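Local coordinates for protein alpha-galacturonidase (Bacillus subtilis, PDB 3FEF) that hydrolyses alpha-1,4-linked galacturonate oligomers, probably di-galacturonate in nature, as an NAD- and manganese-dependent glycosidase of family 4, at residues N344-N349 with Q359-T364. Sequence-based numbering, arbitrary orientation.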
# COMPACT_ATOMS: atom_id res chain seq x y z
N ASN A 344 -13.71 8.22 -20.75
CA ASN A 344 -13.66 8.40 -19.30
C ASN A 344 -14.81 7.66 -18.66
O ASN A 344 -15.95 7.72 -19.16
CB ASN A 344 -13.70 9.88 -18.89
CG ASN A 344 -14.89 10.61 -19.49
OD1 ASN A 344 -15.00 10.76 -20.71
ND2 ASN A 344 -15.79 11.09 -18.62
N VAL A 345 -14.52 6.96 -17.56
CA VAL A 345 -15.54 6.23 -16.84
C VAL A 345 -15.27 6.20 -15.34
O VAL A 345 -14.17 6.48 -14.87
CB VAL A 345 -15.61 4.77 -17.32
CG1 VAL A 345 -15.80 4.70 -18.84
CG2 VAL A 345 -14.37 4.03 -16.92
N ASN A 346 -16.30 5.81 -14.60
CA ASN A 346 -16.22 5.68 -13.17
C ASN A 346 -16.03 4.22 -12.77
O ASN A 346 -16.81 3.36 -13.15
CB ASN A 346 -17.49 6.27 -12.54
CG ASN A 346 -17.50 7.78 -12.57
OD1 ASN A 346 -17.23 8.42 -11.56
ND2 ASN A 346 -17.77 8.38 -13.75
N MSE A 347 -15.00 3.96 -11.98
CA MSE A 347 -14.66 2.62 -11.53
C MSE A 347 -13.90 2.66 -10.21
O MSE A 347 -13.28 3.66 -9.88
CB MSE A 347 -13.74 1.97 -12.55
CG MSE A 347 -14.48 1.55 -13.77
SE MSE A 347 -13.29 0.47 -14.83
CE MSE A 347 -13.90 -1.24 -14.10
N PRO A 348 -13.89 1.54 -9.48
CA PRO A 348 -13.09 1.45 -8.25
C PRO A 348 -11.63 1.84 -8.50
O PRO A 348 -11.01 1.41 -9.48
CB PRO A 348 -13.16 -0.04 -7.88
CG PRO A 348 -14.45 -0.59 -8.61
CD PRO A 348 -14.50 0.26 -9.88
N ASN A 349 -11.07 2.63 -7.59
CA ASN A 349 -9.67 3.06 -7.67
C ASN A 349 -8.73 1.92 -7.31
O ASN A 349 -8.83 1.35 -6.24
CB ASN A 349 -9.45 4.24 -6.70
CG ASN A 349 -8.11 4.96 -6.90
OD1 ASN A 349 -7.58 5.01 -8.00
ND2 ASN A 349 -7.60 5.58 -5.83
N GLN A 359 -10.41 1.40 -3.99
CA GLN A 359 -11.81 0.94 -4.06
C GLN A 359 -12.81 2.08 -4.27
O GLN A 359 -13.90 1.85 -4.77
CB GLN A 359 -12.19 0.25 -2.77
CG GLN A 359 -11.22 -0.79 -2.35
CD GLN A 359 -11.63 -2.09 -2.90
OE1 GLN A 359 -11.61 -2.29 -4.12
NE2 GLN A 359 -12.07 -2.98 -2.02
N ALA A 360 -12.47 3.28 -3.83
CA ALA A 360 -13.40 4.38 -4.01
C ALA A 360 -13.63 4.55 -5.51
O ALA A 360 -12.74 4.27 -6.31
CB ALA A 360 -12.86 5.65 -3.39
N ILE A 361 -14.83 4.96 -5.88
CA ILE A 361 -15.21 5.18 -7.28
C ILE A 361 -14.61 6.49 -7.78
O ILE A 361 -15.00 7.56 -7.33
CB ILE A 361 -16.76 5.27 -7.41
CG1 ILE A 361 -17.41 4.04 -6.75
CG2 ILE A 361 -17.19 5.41 -8.92
CD1 ILE A 361 -16.86 2.73 -7.26
N VAL A 362 -13.65 6.39 -8.70
CA VAL A 362 -13.06 7.56 -9.34
C VAL A 362 -13.32 7.57 -10.87
O VAL A 362 -13.56 6.52 -11.49
CB VAL A 362 -11.54 7.63 -9.01
CG1 VAL A 362 -11.32 7.78 -7.46
CG2 VAL A 362 -10.86 6.36 -9.49
N GLU A 363 -13.29 8.76 -11.46
CA GLU A 363 -13.45 8.91 -12.90
C GLU A 363 -12.10 9.17 -13.58
O GLU A 363 -11.44 10.15 -13.25
CB GLU A 363 -14.44 10.08 -13.18
CG GLU A 363 -14.86 10.25 -14.67
CD GLU A 363 -16.18 11.04 -14.86
OE1 GLU A 363 -16.93 11.24 -13.87
OE2 GLU A 363 -16.48 11.43 -16.01
N THR A 364 -11.70 8.28 -14.49
CA THR A 364 -10.52 8.47 -15.35
C THR A 364 -10.80 7.89 -16.72
O THR A 364 -11.84 7.25 -16.94
CB THR A 364 -9.25 7.72 -14.83
OG1 THR A 364 -9.50 6.32 -14.83
CG2 THR A 364 -8.86 8.17 -13.43
O HOH W 1 -17.95 9.08 -17.32
O HOH W 2 -16.56 9.01 -8.95
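Glu363 sets CG anti to its backbone N (chi1 -172°) and stays extended beyond it, while Asn346 turns CG anti to its carbonyl carbon and Asn344 holds CG in the crowded position between its backbone N and carbonyl carbon; together these torsions bring two amides to one carboxylate on an antiparallel beta-hairpin of the C-terminal domain. A carboxylate suits this buried place because each oxygen can accept an amide N-H. Asn344 lies alongside, its amide nearly coplanar with the carboxylate, and Asn344 ND2 gives Glu363 OE2 a 2.7 Å hydrogen bond along the anti lone pair. Asn346 crosses obliquely, so Asn346 ND2 reaches Glu363 OE1 at 3.0 Å from above the carboxylate plane. Two differently directed bonds thus fix the carboxylate's rotation, close to the metal-site residues Cys169 and His206, where its negative charge may influence the site. An alanine at Glu363 would remove both acceptors, and would probably leave Asn346 ND2 with a weak bond to Gly167 O and both amides less firmly oriented.

The backbones pair through Val345 with Thr364 and Met347 with Val362, the hydrogen-bonded pairs. Pro348 fits a non-hydrogen-bonded position opposite Ile361, where its missing N-H costs no bond between the strands, and Ile361 CD1 lies 3.9 Å from Pro348 N. A water bridges the strands, donating to Asn346 OD1 at 2.8 Å and to Ile361 O at 2.7 Å.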